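Local coordinates for protein citrate synthase (Metallosphaera sedula, PDB 6ABX) that probably catalyses the condensation of oxaloacetate with acetyl-CoA and water into citrate and CoA, a step of the tricarboxylic acid cycle, at residues I113-K118 with S196-S201; K236-K241 with N287-I292; K280-I285 with V313-G318. All coordinates share one frame; numbering follows the deposited sequence.

Contact 1 (I113-K118 with S196-S201); sequences IGKAIK and SDIYSS
K115, on helix 112-134, lays the hydrocarbon part of its chain into the corner between I198 and Y199 in the first turn of helix 198-209. This is the tight part of the contact: K115 CB lies 3.6 Å from I198 CG2, and K115 CG lies 3.7 Å from Y199 CE2. The lysine crosses the tyrosine at about a right angle. Its CG is anti to the carbonyl carbon (chi1 -70°), and the chain beyond is extended, which carries the amine past the ring to the backbone oxygens of S108 and G110. The phenol OH is likewise hydrogen-bonded outside the two segments, to D106. The looser side belongs to K118, which is partly exposed and meets the tyrosine at a single point, K118 CD to Y199 OH at 4.1 Å. A smaller residue such as an alanine in place of Y199 would probably open a gap beside the K115 methylenes and leave D106 without its phenol partner. Behind the packing, D197 is the N-cap of helix 198-209. Its OD2 accepts from S200 N (3.0 Å, N-H···O 158°), while S200 OG donates to D197 OD1 at 2.7 Å, both donors lying out of the carboxylate plane. OD1 also forms a salt bridge with K210 of the second subunit, so this helix start borders the dimer interface. The case illustrates how an amphipathic lysine works at a buried helix junction: carbon packs across the contact, whereas the ammonium and phenol groups are satisfied by the loop preceding helix 112-134.

Contact 2 (K236-K241 with N287-I292); sequences KYVMNK and NRVEEI
V238 of helix 234-243 faces V289 and I292 of helix 277-297, joining two helices of the largely alpha-helical citrate synthase fold; the side chains that meet here are all apolar. V238 has the most surface buried here, and the two residues it meets lie three positions apart, so they stand on the same side of their helix. One methyl serves each neighbour. V238 CG1, anti to the backbone N (chi1 165°), reaches I292 CG2 at 4.1 Å, the two side chains sliding past each other in opposite directions. CG2 turns to the other valine, where the approach is looser. The backbones come nearest at V238 and V289, whose CA atoms are 7.6 Å apart. Polar ties lie to the side: R288 forms a salt bridge with E235, which again links the two helices. The contact also adjoins residues of the acetyl-CoA site, as V238 packs close to L248 and V289 close to F251, both residues seen to bind acetyl-CoA. Small branched residues thus pack between two helices right next to residues that bind a substrate. At the looser point, V238 CG2 and V289 CG2 meet methyl to methyl at 4.5 Å.

Contact 3 (K280-I285 with V313-G318); sequences KRLFEI and VFYAMG
F283 and V313 mark the closest backbone approach of segments 280-285 and 313-318, yet their CA atoms remain 9.2 Å apart, so the contact is made by side chains, the rings of F283 and Y315 reaching across. This is helix-helix packing within the alpha-helical citrate synthase fold, and two apolar pairs carry it. In the first, L282 points toward the other helix and sets CD1 against the ring of Y315, 3.9 Å from Y315 CE2, with Y315 CD2 a little farther off. The two side chains cross at about a right angle, and the methyl approaches the ring obliquely. Y315 extends its ring from a CG anti to the backbone N (chi1 178°), and its OH goes on to hydrogen-bond E278, one turn before L282 on the same helix. The tyrosine therefore joins the two helices twice, by its ring carbons and by its hydroxyl. In the second pair, F283 reaches its ring across to V313, and the ring also makes a cation-pi contact with K275. L312 touches both L282 and F283, while V313 also packs against V168 and S172 of helix 163-174, tying the junction to a third helix. Helix 310-316 stops just beyond the contact in a Schellman motif: G318 takes a positive phi (110°), where a beta carbon would collide with the carbonyl O of M317, so the position suits glycine, and G318 N bonds back to Y315 O at 3.0 Å. At the far end of F283, V313 CG2 lies near the ring plane, 4.2 Å from F283 CZ.

Followed from the N terminus, the first of the three contacts to close is contact 1, which closes a loop of 77 residues, many of them helical, between helices 112-134 and 198-209. That loop is complete before the others begin. Contact 2 opens at 236-241 and closes at 287-292; contact 3 opens inside that span, at 280-285, and closes beyond it, at 313-318, so the two cross. They share helix 277-297, which packs on helix 310-316 and then on helix 234-243; the centres of contacts 2 and 3 lie about 17 Å apart. Contact 1 stands across the centre of the chain, its centre about 34 Å from that of contact 3 and about 43 Å from that of contact 2.

Contact 1 (I113-K118 with S196-S201)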
loop_
_atom_site.group_PDB
_atom_site.type_symbol
_atom_site.label_atom_id
_atom_site.label_comp_id
_atom_site.label_asym_id
_atom_site.label_seq_id
_atom_site.Cartn_x
_atom_site.Cartn_y
_atom_site.Cartn_z
ATOM N N ILE A 113 6.982 15.914 -6.132
ATOM C CA ILE A 113 5.796 16.813 -6.194
ATOM C C ILE A 113 5.252 16.811 -7.623
ATOM O O ILE A 113 4.030 16.878 -7.815
ATOM C CB ILE A 113 6.040 18.226 -5.617
ATOM C CG1 ILE A 113 6.298 18.143 -4.109
ATOM C CG2 ILE A 113 4.833 19.128 -5.883
ATOM C CD1 ILE A 113 6.760 19.459 -3.473
ATOM N N GLY A 114 6.133 16.722 -8.635
ATOM C CA GLY A 114 5.628 16.647 -10.031
ATOM C C GLY A 114 4.760 15.407 -10.258
ATOM O O GLY A 114 3.765 15.475 -10.974
ATOM N N LYS A 115 5.149 14.279 -9.663
ATOM C CA LYS A 115 4.356 13.032 -9.774
ATOM C C LYS A 115 3.063 13.151 -8.979
ATOM O O LYS A 115 2.021 12.681 -9.446
ATOM C CB LYS A 115 5.214 11.827 -9.383
ATOM C CG LYS A 115 6.306 11.528 -10.396
ATOM C CD LYS A 115 7.379 10.587 -9.888
ATOM C CE LYS A 115 8.365 10.246 -10.982
ATOM N NZ LYS A 115 9.521 9.510 -10.449
ATOM N N ALA A 116 3.109 13.848 -7.838
ATOM C CA ALA A 116 1.906 14.125 -7.018
ATOM C C ALA A 116 0.908 14.960 -7.837
ATOM O O ALA A 116 -0.281 14.715 -7.843
ATOM C CB ALA A 116 2.317 14.810 -5.738
ATOM N N ILE A 117 1.433 15.934 -8.555
ATOM C CA ILE A 117 0.613 16.815 -9.424
ATOM C C ILE A 117 -0.031 15.995 -10.547
ATOM O O ILE A 117 -1.258 16.127 -10.755
ATOM C CB ILE A 117 1.446 17.986 -9.989
ATOM C CG1 ILE A 117 1.761 19.001 -8.889
ATOM C CG2 ILE A 117 0.745 18.628 -11.185
ATOM C CD1 ILE A 117 2.871 19.964 -9.295
ATOM N N LYS A 118 0.721 15.066 -11.160
ATOM C CA LYS A 118 0.158 14.223 -12.177
ATOM C C LYS A 118 -1.004 13.381 -11.631
ATOM O O LYS A 118 -2.074 13.266 -12.250
ATOM C CB LYS A 118 1.231 13.345 -12.813
ATOM C CG LYS A 118 2.132 14.111 -13.776
ATOM C CD LYS A 118 3.219 13.261 -14.344
ATOM C CE LYS A 118 3.878 13.989 -15.499
ATOM N NZ LYS A 118 5.036 13.233 -16.014
ATOM N N SER A 196 10.746 3.334 -1.490
ATOM C CA SER A 196 9.938 3.060 -2.631
ATOM C C SER A 196 9.407 4.364 -3.205
ATOM O O SER A 196 9.371 5.409 -2.548
ATOM C CB SER A 196 8.809 2.124 -2.273
ATOM O OG SER A 196 8.217 1.653 -3.458
ATOM N N ASP A 197 8.907 4.295 -4.420
ATOM C CA ASP A 197 8.519 5.524 -5.149
ATOM C C ASP A 197 7.147 6.043 -4.691
ATOM O O ASP A 197 6.380 5.358 -4.050
ATOM C CB ASP A 197 8.494 5.194 -6.629
ATOM C CG ASP A 197 7.419 4.190 -6.969
ATOM O OD1 ASP A 197 7.661 2.985 -6.757
ATOM O OD2 ASP A 197 6.327 4.620 -7.428
ATOM N N ILE A 198 6.840 7.295 -5.079
ATOM C CA ILE A 198 5.654 7.967 -4.595
ATOM C C ILE A 198 4.375 7.331 -5.154
ATOM O O ILE A 198 3.337 7.310 -4.447
ATOM C CB ILE A 198 5.712 9.485 -4.913
ATOM C CG1 ILE A 198 4.629 10.284 -4.198
ATOM C CG2 ILE A 198 5.710 9.795 -6.401
ATOM C CD1 ILE A 198 4.686 10.222 -2.700
ATOM N N TYR A 199 4.402 6.780 -6.365
ATOM C CA TYR A 199 3.215 6.042 -6.873
ATOM C C TYR A 199 2.929 4.811 -6.026
ATOM O O TYR A 199 1.754 4.565 -5.699
ATOM C CB TYR A 199 3.333 5.668 -8.351
ATOM C CG TYR A 199 3.355 6.801 -9.343
ATOM C CD1 TYR A 199 2.192 7.371 -9.845
ATOM C CD2 TYR A 199 4.564 7.302 -9.812
ATOM C CE1 TYR A 199 2.223 8.353 -10.827
ATOM C CE2 TYR A 199 4.612 8.276 -10.790
ATOM C CZ TYR A 199 3.443 8.809 -11.306
ATOM O OH TYR A 199 3.526 9.766 -12.283
ATOM N N SER A 200 3.967 4.035 -5.666
ATOM C CA SER A 200 3.821 2.886 -4.751
ATOM C C SER A 200 3.167 3.328 -3.444
ATOM O O SER A 200 2.237 2.675 -2.944
ATOM C CB SER A 200 5.161 2.255 -4.482
ATOM O OG SER A 200 5.663 1.602 -5.633
ATOM N N SER A 201 3.608 4.483 -2.918
ATOM C CA SER A 201 2.991 5.036 -1.655
ATOM C C SER A 201 1.490 5.253 -1.825
ATOM O O SER A 201 0.681 4.821 -0.969
ATOM C CB SER A 201 3.641 6.319 -1.182
ATOM O OG SER A 201 4.937 6.030 -0.779
#

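Contact 2 (K236-K241 with N287-I292)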
loop_
_atom_site.group_PDB
_atom_site.type_symbol
_atom_site.label_atom_id
_atom_site.label_comp_id
_atom_site.label_asym_id
_atom_site.label_seq_id
_atom_site.Cartn_x
_atom_site.Cartn_y
_atom_site.Cartn_z
ATOM N N LYS A 236 -39.068 6.990 13.369
ATOM C CA LYS A 236 -39.347 5.551 13.340
ATOM C C LYS A 236 -38.135 4.745 12.873
ATOM O O LYS A 236 -37.786 3.731 13.459
ATOM C CB LYS A 236 -40.589 5.252 12.506
ATOM C CG LYS A 236 -41.854 5.730 13.211
ATOM C CD LYS A 236 -43.153 5.075 12.770
ATOM C CE LYS A 236 -44.171 4.965 13.905
ATOM N NZ LYS A 236 -44.091 3.636 14.579
ATOM N N TYR A 237 -37.467 5.205 11.815
ATOM C CA TYR A 237 -36.311 4.471 11.284
ATOM C C TYR A 237 -35.174 4.446 12.320
ATOM O O TYR A 237 -34.496 3.414 12.494
ATOM C CB TYR A 237 -35.863 5.108 9.972
ATOM C CG TYR A 237 -34.666 4.453 9.322
ATOM C CD1 TYR A 237 -33.403 4.814 9.734
ATOM C CD2 TYR A 237 -34.797 3.525 8.297
ATOM C CE1 TYR A 237 -32.270 4.299 9.120
ATOM C CE2 TYR A 237 -33.679 2.994 7.672
ATOM C CZ TYR A 237 -32.414 3.353 8.120
ATOM O OH TYR A 237 -31.280 2.863 7.536
ATOM N N VAL A 238 -34.946 5.605 12.958
ATOM C CA VAL A 238 -33.879 5.753 13.903
ATOM C C VAL A 238 -34.211 4.843 15.096
ATOM O O VAL A 238 -33.325 4.187 15.679
ATOM C CB VAL A 238 -33.667 7.228 14.284
ATOM C CG1 VAL A 238 -32.814 7.370 15.538
ATOM C CG2 VAL A 238 -33.061 8.005 13.133
ATOM N N MET A 239 -35.511 4.760 15.441
ATOM C CA MET A 239 -35.940 3.922 16.565
ATOM C C MET A 239 -35.609 2.452 16.282
ATOM O O MET A 239 -35.040 1.757 17.132
ATOM C CB MET A 239 -37.445 4.053 16.815
ATOM C CG MET A 239 -37.937 3.233 17.967
ATOM S SD MET A 239 -39.728 3.429 18.111
ATOM C CE MET A 239 -40.262 2.848 16.506
ATOM N N ASN A 240 -35.903 2.000 15.062
ATOM C CA ASN A 240 -35.601 0.613 14.662
ATOM C C ASN A 240 -34.090 0.320 14.782
ATOM O O ASN A 240 -33.663 -0.781 15.232
ATOM C CB ASN A 240 -36.251 0.332 13.313
ATOM C CG ASN A 240 -37.763 0.229 13.421
ATOM O OD1 ASN A 240 -38.302 -0.037 14.503
ATOM N ND2 ASN A 240 -38.463 0.429 12.318
ATOM N N LYS A 241 -33.250 1.283 14.381
ATOM C CA LYS A 241 -31.804 1.150 14.502
ATOM C C LYS A 241 -31.326 1.173 15.961
ATOM O O LYS A 241 -30.673 0.241 16.406
ATOM C CB LYS A 241 -31.096 2.232 13.682
ATOM C CG LYS A 241 -31.291 2.083 12.184
ATOM C CD LYS A 241 -30.628 0.865 11.541
ATOM C CE LYS A 241 -30.931 0.788 10.062
ATOM N NZ LYS A 241 -30.336 -0.425 9.446
ATOM N N ASN A 287 -31.014 16.349 8.039
ATOM C CA ASN A 287 -31.076 17.360 9.063
ATOM C C ASN A 287 -31.847 16.842 10.285
ATOM O O ASN A 287 -31.398 17.042 11.433
ATOM C CB ASN A 287 -31.627 18.669 8.495
ATOM C CG ASN A 287 -30.562 19.375 7.665
ATOM O OD1 ASN A 287 -29.351 19.078 7.759
ATOM N ND2 ASN A 287 -30.997 20.320 6.854
ATOM N N ARG A 288 -32.970 16.166 10.029
ATOM C CA ARG A 288 -33.745 15.557 11.120
ATOM C C ARG A 288 -32.965 14.459 11.831
ATOM O O ARG A 288 -32.979 14.407 13.070
ATOM C CB ARG A 288 -35.099 15.044 10.638
ATOM C CG ARG A 288 -36.085 16.144 10.310
ATOM C CD ARG A 288 -37.114 15.665 9.309
ATOM N NE ARG A 288 -38.456 16.204 9.486
ATOM C CZ ARG A 288 -39.451 15.516 10.061
ATOM N NH1 ARG A 288 -39.187 14.544 10.931
ATOM N NH2 ARG A 288 -40.697 15.789 9.739
ATOM N N VAL A 289 -32.261 13.584 11.086
ATOM C CA VAL A 289 -31.452 12.583 11.703
ATOM C C VAL A 289 -30.374 13.228 12.572
ATOM O O VAL A 289 -30.094 12.790 13.712
ATOM C CB VAL A 289 -30.791 11.648 10.670
ATOM C CG1 VAL A 289 -29.764 10.750 11.319
ATOM C CG2 VAL A 289 -31.819 10.834 9.912
ATOM N N GLU A 290 -29.766 14.303 12.035
ATOM C CA GLU A 290 -28.715 14.989 12.775
ATOM C C GLU A 290 -29.252 15.511 14.121
ATOM O O GLU A 290 -28.622 15.292 15.157
ATOM C CB GLU A 290 -28.142 16.132 11.918
ATOM C CG GLU A 290 -26.850 16.691 12.468
ATOM C CD GLU A 290 -26.682 18.179 12.227
ATOM O OE1 GLU A 290 -25.568 18.729 12.450
ATOM O OE2 GLU A 290 -27.687 18.810 11.880
ATOM N N GLU A 291 -30.440 16.117 14.092
ATOM C CA GLU A 291 -31.086 16.718 15.293
ATOM C C GLU A 291 -31.305 15.657 16.384
ATOM O O GLU A 291 -30.926 15.860 17.533
ATOM C CB GLU A 291 -32.423 17.365 14.960
ATOM C CG GLU A 291 -32.322 18.582 14.063
ATOM C CD GLU A 291 -33.654 19.216 13.633
ATOM O OE1 GLU A 291 -34.698 18.503 13.575
ATOM O OE2 GLU A 291 -33.649 20.442 13.342
ATOM N N ILE A 292 -31.841 14.500 16.003
ATOM C CA ILE A 292 -32.139 13.394 16.951
ATOM C C ILE A 292 -30.849 12.793 17.480
ATOM O O ILE A 292 -30.679 12.512 18.681
ATOM C CB ILE A 292 -33.033 12.322 16.291
ATOM C CG1 ILE A 292 -34.371 12.895 15.850
ATOM C CG2 ILE A 292 -33.212 11.118 17.204
ATOM C CD1 ILE A 292 -35.056 12.060 14.780
#

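Contact 3 (K280-I285 with V313-G318)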
loop_
_atom_site.group_PDB
_atom_site.type_symbol
_atom_site.label_atom_id
_atom_site.label_comp_id
_atom_site.label_asym_id
_atom_site.label_seq_id
_atom_site.Cartn_x
_atom_site.Cartn_y
_atom_site.Cartn_z
ATOM N N LYS A 280 -33.674 17.698 -2.102
ATOM C CA LYS A 280 -34.243 18.500 -1.036
ATOM C C LYS A 280 -34.765 17.589 0.106
ATOM O O LYS A 280 -34.540 17.852 1.275
ATOM C CB LYS A 280 -35.389 19.356 -1.581
ATOM C CG LYS A 280 -35.928 20.381 -0.591
ATOM C CD LYS A 280 -36.401 21.668 -1.243
ATOM C CE LYS A 280 -36.126 22.886 -0.384
ATOM N NZ LYS A 280 -36.920 22.845 0.866
ATOM N N ARG A 281 -35.467 16.536 -0.282
ATOM C CA ARG A 281 -36.041 15.542 0.602
ATOM C C ARG A 281 -34.910 14.897 1.412
ATOM O O ARG A 281 -34.972 14.785 2.653
ATOM C CB ARG A 281 -36.787 14.521 -0.250
ATOM C CG ARG A 281 -37.451 13.390 0.516
ATOM C CD ARG A 281 -38.495 12.671 -0.328
ATOM N NE ARG A 281 -37.974 12.141 -1.585
ATOM C CZ ARG A 281 -37.205 11.043 -1.721
ATOM N NH1 ARG A 281 -37.058 10.514 -2.917
ATOM N NH2 ARG A 281 -36.564 10.485 -0.699
ATOM N N LEU A 282 -33.851 14.502 0.708
ATOM C CA LEU A 282 -32.746 13.805 1.352
ATOM C C LEU A 282 -32.029 14.706 2.339
ATOM O O LEU A 282 -31.590 14.222 3.414
ATOM C CB LEU A 282 -31.777 13.206 0.324
ATOM C CG LEU A 282 -32.275 12.014 -0.485
ATOM C CD1 LEU A 282 -31.230 11.609 -1.513
ATOM C CD2 LEU A 282 -32.578 10.811 0.386
ATOM N N PHE A 283 -31.914 16.003 2.048
ATOM C CA PHE A 283 -31.356 16.924 3.003
ATOM C C PHE A 283 -32.266 17.139 4.222
ATOM O O PHE A 283 -31.746 17.300 5.313
ATOM C CB PHE A 283 -31.019 18.273 2.361
ATOM C CG PHE A 283 -29.630 18.281 1.791
ATOM C CD1 PHE A 283 -28.553 18.544 2.622
ATOM C CD2 PHE A 283 -29.402 17.996 0.452
ATOM C CE1 PHE A 283 -27.270 18.521 2.104
ATOM C CE2 PHE A 283 -28.114 17.960 -0.059
ATOM C CZ PHE A 283 -27.056 18.232 0.776
ATOM N N GLU A 284 -33.574 17.239 4.007
ATOM C CA GLU A 284 -34.543 17.351 5.123
ATOM C C GLU A 284 -34.356 16.146 6.052
ATOM O O GLU A 284 -34.252 16.323 7.292
ATOM C CB GLU A 284 -35.969 17.436 4.579
ATOM C CG GLU A 284 -36.230 18.742 3.848
ATOM C CD GLU A 284 -37.560 18.882 3.121
ATOM O OE1 GLU A 284 -38.338 17.899 3.078
ATOM O OE2 GLU A 284 -37.809 19.983 2.580
ATOM N N ILE A 285 -34.300 14.959 5.445
ATOM C CA ILE A 285 -34.062 13.700 6.194
ATOM C C ILE A 285 -32.774 13.802 6.998
ATOM O O ILE A 285 -32.741 13.533 8.211
ATOM C CB ILE A 285 -34.096 12.484 5.266
ATOM C CG1 ILE A 285 -35.498 12.251 4.716
ATOM C CG2 ILE A 285 -33.519 11.261 5.963
ATOM C CD1 ILE A 285 -35.560 11.256 3.614
ATOM N N VAL A 313 -23.764 15.250 -0.558
ATOM C CA VAL A 313 -23.265 16.372 -1.392
ATOM C C VAL A 313 -22.728 15.861 -2.735
ATOM O O VAL A 313 -23.107 16.392 -3.756
ATOM C CB VAL A 313 -22.216 17.199 -0.631
ATOM C CG1 VAL A 313 -21.448 18.146 -1.541
ATOM C CG2 VAL A 313 -22.857 17.953 0.524
ATOM N N PHE A 314 -21.913 14.813 -2.724
ATOM C CA PHE A 314 -21.355 14.271 -3.982
ATOM C C PHE A 314 -22.470 13.655 -4.840
ATOM O O PHE A 314 -22.484 13.798 -6.056
ATOM C CB PHE A 314 -20.241 13.282 -3.669
ATOM C CG PHE A 314 -18.991 13.977 -3.196
ATOM C CD1 PHE A 314 -18.382 14.940 -3.968
ATOM C CD2 PHE A 314 -18.401 13.631 -1.998
ATOM C CE1 PHE A 314 -17.234 15.588 -3.529
ATOM C CE2 PHE A 314 -17.247 14.286 -1.568
ATOM C CZ PHE A 314 -16.706 15.297 -2.311
ATOM N N TYR A 315 -23.445 12.990 -4.203
ATOM C CA TYR A 315 -24.604 12.469 -4.911
ATOM C C TYR A 315 -25.390 13.608 -5.575
ATOM O O TYR A 315 -25.841 13.457 -6.733
ATOM C CB TYR A 315 -25.471 11.640 -3.953
ATOM C CG TYR A 315 -26.737 11.093 -4.566
ATOM C CD1 TYR A 315 -26.672 10.091 -5.518
ATOM C CD2 TYR A 315 -27.985 11.523 -4.172
ATOM C CE1 TYR A 315 -27.815 9.565 -6.099
ATOM C CE2 TYR A 315 -29.150 11.017 -4.753
ATOM C CZ TYR A 315 -29.059 10.035 -5.716
ATOM O OH TYR A 315 -30.166 9.470 -6.291
ATOM N N ALA A 316 -25.566 14.716 -4.866
ATOM C CA ALA A 316 -26.310 15.883 -5.323
ATOM C C ALA A 316 -25.653 16.458 -6.585
ATOM O O ALA A 316 -26.312 17.007 -7.445
ATOM C CB ALA A 316 -26.414 16.916 -4.232
ATOM N N MET A 317 -24.346 16.291 -6.709
ATOM C CA MET A 317 -23.675 16.829 -7.844
ATOM C C MET A 317 -23.559 15.872 -9.026
ATOM O O MET A 317 -23.095 16.313 -10.081
ATOM C CB MET A 317 -22.335 17.341 -7.359
ATOM C CG MET A 317 -22.667 18.624 -6.647
ATOM S SD MET A 317 -21.267 19.567 -6.259
ATOM C CE MET A 317 -20.303 18.263 -5.504
ATOM N N GLY A 318 -24.069 14.644 -8.892
ATOM C CA GLY A 318 -24.211 13.724 -9.985
ATOM C C GLY A 318 -23.302 12.538 -9.963
ATOM O O GLY A 318 -23.217 11.807 -10.975
#